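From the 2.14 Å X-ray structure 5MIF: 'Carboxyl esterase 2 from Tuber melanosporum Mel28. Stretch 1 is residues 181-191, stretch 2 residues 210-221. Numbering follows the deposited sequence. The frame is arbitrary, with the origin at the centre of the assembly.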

# COMPACT_ATOMS: atom_id res chain seq x y z
N PRO A 181 13.23 -15.15 -19.32
CA PRO A 181 11.80 -15.47 -19.38
C PRO A 181 11.32 -16.30 -18.19
O PRO A 181 10.12 -16.35 -17.95
CB PRO A 181 11.68 -16.28 -20.68
CG PRO A 181 12.89 -15.90 -21.49
CD PRO A 181 13.97 -15.69 -20.47
N THR A 182 12.24 -16.90 -17.44
CA THR A 182 11.86 -17.65 -16.24
C THR A 182 11.74 -16.73 -15.04
O THR A 182 11.32 -17.16 -13.97
CB THR A 182 12.87 -18.77 -15.92
OG1 THR A 182 14.03 -18.19 -15.30
CG2 THR A 182 13.28 -19.51 -17.17
N ASN A 183 12.12 -15.47 -15.19
CA ASN A 183 11.88 -14.49 -14.15
C ASN A 183 10.94 -13.38 -14.62
O ASN A 183 11.34 -12.21 -14.69
CB ASN A 183 13.19 -13.90 -13.65
CG ASN A 183 13.60 -14.46 -12.32
OD1 ASN A 183 12.95 -14.21 -11.31
ND2 ASN A 183 14.67 -15.26 -12.32
N MET A 184 9.69 -13.73 -14.88
CA MET A 184 8.77 -12.81 -15.55
C MET A 184 7.69 -12.29 -14.62
O MET A 184 7.11 -13.05 -13.84
CB MET A 184 8.12 -13.51 -16.75
CG MET A 184 7.29 -12.60 -17.65
SD MET A 184 6.47 -13.49 -18.99
CE MET A 184 7.89 -14.02 -19.93
N GLY A 185 7.39 -11.00 -14.74
CA GLY A 185 6.22 -10.46 -14.09
C GLY A 185 5.18 -10.06 -15.12
O GLY A 185 5.50 -9.85 -16.31
N PHE A 186 3.92 -10.01 -14.68
CA PHE A 186 2.83 -9.38 -15.41
C PHE A 186 2.41 -8.11 -14.68
O PHE A 186 2.29 -8.11 -13.45
CB PHE A 186 1.59 -10.28 -15.51
CG PHE A 186 1.66 -11.35 -16.55
CD1 PHE A 186 2.80 -11.55 -17.30
CD2 PHE A 186 0.56 -12.16 -16.79
CE1 PHE A 186 2.84 -12.56 -18.27
CE2 PHE A 186 0.59 -13.15 -17.74
CZ PHE A 186 1.73 -13.35 -18.49
N GLY A 187 2.16 -7.05 -15.43
CA GLY A 187 1.54 -5.86 -14.87
C GLY A 187 0.46 -5.36 -15.84
O GLY A 187 0.58 -5.53 -17.05
N GLY A 188 -0.59 -4.77 -15.30
CA GLY A 188 -1.62 -4.16 -16.13
C GLY A 188 -2.53 -3.27 -15.31
O GLY A 188 -2.81 -3.57 -14.15
N ASP A 189 -2.98 -2.18 -15.92
CA ASP A 189 -3.84 -1.21 -15.25
C ASP A 189 -5.17 -1.10 -15.97
O ASP A 189 -5.22 -1.05 -17.21
CB ASP A 189 -3.16 0.16 -15.17
CG ASP A 189 -2.96 0.79 -16.54
OD1 ASP A 189 -2.13 0.26 -17.31
OD2 ASP A 189 -3.63 1.79 -16.85
N SER A 190 -6.26 -1.08 -15.20
CA SER A 190 -7.60 -0.86 -15.74
C SER A 190 -7.95 -1.92 -16.81
O SER A 190 -8.02 -3.12 -16.50
CB SER A 190 -7.70 0.56 -16.31
OG SER A 190 -9.05 0.97 -16.40
N ALA A 191 -8.16 -1.50 -18.05
CA ALA A 191 -8.36 -2.43 -19.15
C ALA A 191 -7.16 -3.38 -19.29
O ALA A 191 -7.32 -4.55 -19.64
CB ALA A 191 -8.61 -1.68 -20.46
N LEU A 210 3.32 -19.34 -16.50
CA LEU A 210 2.79 -18.19 -15.78
C LEU A 210 3.92 -17.31 -15.28
O LEU A 210 5.03 -17.79 -15.10
CB LEU A 210 1.95 -18.65 -14.58
CG LEU A 210 0.54 -19.18 -14.84
CD1 LEU A 210 0.04 -19.86 -13.58
CD2 LEU A 210 -0.39 -18.04 -15.28
N PRO A 211 3.64 -16.03 -15.03
CA PRO A 211 4.69 -15.19 -14.45
C PRO A 211 4.92 -15.54 -12.98
O PRO A 211 4.04 -16.15 -12.38
CB PRO A 211 4.13 -13.77 -14.60
CG PRO A 211 2.63 -13.98 -14.46
CD PRO A 211 2.37 -15.29 -15.19
N LYS A 212 6.06 -15.14 -12.41
CA LYS A 212 6.32 -15.37 -10.99
C LYS A 212 5.45 -14.47 -10.13
O LYS A 212 5.13 -14.78 -8.98
CB LYS A 212 7.79 -15.13 -10.66
CG LYS A 212 8.65 -16.39 -10.63
CD LYS A 212 10.07 -16.05 -10.21
CE LYS A 212 11.04 -17.17 -10.54
NZ LYS A 212 12.42 -16.76 -10.15
N PHE A 213 5.06 -13.33 -10.69
CA PHE A 213 4.38 -12.31 -9.93
C PHE A 213 3.53 -11.43 -10.85
O PHE A 213 3.95 -11.11 -11.96
CB PHE A 213 5.41 -11.47 -9.15
CG PHE A 213 4.80 -10.49 -8.21
CD1 PHE A 213 4.02 -10.91 -7.15
CD2 PHE A 213 5.03 -9.13 -8.37
CE1 PHE A 213 3.46 -10.01 -6.27
CE2 PHE A 213 4.48 -8.20 -7.48
CZ PHE A 213 3.68 -8.65 -6.43
N GLN A 214 2.34 -11.06 -10.38
CA GLN A 214 1.41 -10.29 -11.20
C GLN A 214 0.90 -9.10 -10.41
O GLN A 214 0.53 -9.24 -9.25
CB GLN A 214 0.24 -11.18 -11.67
CG GLN A 214 -0.93 -10.43 -12.33
CD GLN A 214 -2.02 -11.36 -12.86
OE1 GLN A 214 -2.32 -11.38 -14.06
NE2 GLN A 214 -2.64 -12.13 -11.95
N VAL A 215 0.91 -7.93 -11.04
CA VAL A 215 0.33 -6.75 -10.42
C VAL A 215 -0.88 -6.24 -11.25
O VAL A 215 -0.77 -6.01 -12.45
CB VAL A 215 1.35 -5.61 -10.26
CG1 VAL A 215 0.65 -4.42 -9.66
CG2 VAL A 215 2.52 -6.03 -9.34
N LEU A 216 -2.03 -6.12 -10.60
CA LEU A 216 -3.23 -5.58 -11.23
C LEU A 216 -3.56 -4.24 -10.57
O LEU A 216 -3.75 -4.16 -9.36
CB LEU A 216 -4.41 -6.56 -11.13
CG LEU A 216 -4.19 -8.00 -11.64
CD1 LEU A 216 -5.38 -8.89 -11.36
CD2 LEU A 216 -3.87 -8.04 -13.13
N ILE A 217 -3.58 -3.18 -11.37
CA ILE A 217 -3.85 -1.84 -10.88
C ILE A 217 -5.27 -1.43 -11.29
O ILE A 217 -5.54 -1.32 -12.48
CB ILE A 217 -2.81 -0.83 -11.45
CG1 ILE A 217 -1.39 -1.37 -11.31
CG2 ILE A 217 -2.92 0.54 -10.80
CD1 ILE A 217 -0.35 -0.53 -12.06
N TYR A 218 -6.16 -1.20 -10.32
CA TYR A 218 -7.60 -0.95 -10.54
C TYR A 218 -8.13 -1.70 -11.76
O TYR A 218 -8.61 -1.08 -12.72
CB TYR A 218 -7.94 0.56 -10.65
CG TYR A 218 -6.88 1.45 -11.26
CD1 TYR A 218 -6.64 1.46 -12.63
CD2 TYR A 218 -6.14 2.32 -10.45
CE1 TYR A 218 -5.67 2.28 -13.18
CE2 TYR A 218 -5.18 3.16 -11.00
CZ TYR A 218 -4.95 3.12 -12.35
OH TYR A 218 -3.98 3.94 -12.87
N PRO A 219 -8.00 -3.03 -11.75
CA PRO A 219 -8.29 -3.81 -12.95
C PRO A 219 -9.78 -3.90 -13.22
O PRO A 219 -10.58 -3.84 -12.27
CB PRO A 219 -7.73 -5.19 -12.61
CG PRO A 219 -7.93 -5.29 -11.14
CD PRO A 219 -7.71 -3.89 -10.59
N ALA A 220 -10.14 -4.00 -14.49
CA ALA A 220 -11.47 -4.47 -14.88
C ALA A 220 -11.42 -5.98 -14.84
O ALA A 220 -10.54 -6.59 -15.45
CB ALA A 220 -11.85 -3.95 -16.28
N THR A 221 -12.33 -6.60 -14.10
CA THR A 221 -12.31 -8.04 -13.97
C THR A 221 -13.64 -8.65 -14.41
O THR A 221 -13.71 -9.84 -14.71
CB THR A 221 -12.03 -8.47 -12.52
OG1 THR A 221 -13.03 -7.89 -11.67
CG2 THR A 221 -10.68 -7.97 -12.08

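The contact is built first on backbone hydrogen bonds between two strands, residues 184-189 and 213-217, whose N-to-C directions differ by 6° and whose axes approach to 4.6 Å. The pairing is therefore parallel, and the bonding pattern confirms it: Phe 186 and Gly 188 each reach two different residues of the second strand, one through N and one through O. Phe 186 N donates to Phe 213 O at 2.9 Å (N-H...O angle 161°), while Phe 186 O accepts from Val 215 N at 2.8 Å (165°). The step repeats two residues on, where Gly 188 N donates to Val 215 O at 3.1 Å with a more bent angle of 143°, and Gly 188 O accepts from Ile 217 N at 2.9 Å and a nearly straight 172°. Ser 190 N then donates to Ile 217 O at 2.8 Å (166°).

Two further backbone bonds flank this ladder. Ala 220 N donates to Ser 190 O at 3.1 Å and 173°, tying the loop after the second strand to the residue just before a helix. At the other end, Lys 212 N donates to Met 184 O at 2.7 Å; the distance is short, but the 142° angle shows that the bond is bent.

CA-H...O contacts fill in between these bonds. Gly 187 CA lies 3.3 Å from Val 215 O, Gln 214 CA 3.3 Å from Phe 186 O, and Asp 189 CA 3.3 Å from Ile 217 O, with angles at hydrogen of 150°, 144° and 141°. The same carbonyls thus receive both an N-H and a CA-H, as is common in parallel sheets.

Among side chains, one hydrogen bond crosses the contact: Lys 212 NZ donates to Asn 183 OD1 at 2.9 Å. The lysine is extended from chi2 to chi4, all t, which carries its amine to the asparagine although its CA-to-CB bond points sideways. Its aliphatic part also passes the backbone, with Lys 212 CE 3.4 Å from Thr 182 O.

The clearest apolar interaction is a CH-pi contact. Pro 211 CG sits 3.6 Å from the centroid of the Phe 186 ring (CD1, CD2, CE1, CE2, CG and CZ) and only 15° off its normal, so the proline covers one ring face.

Further along, Asp 189 CB packs 3.9 Å from Ile 217 CB, on the same face of the sheet, and 3.8 Å from Tyr 218 CE1. The aspartate's carboxylate oxygens are hydrogen-bonded elsewhere in the structure.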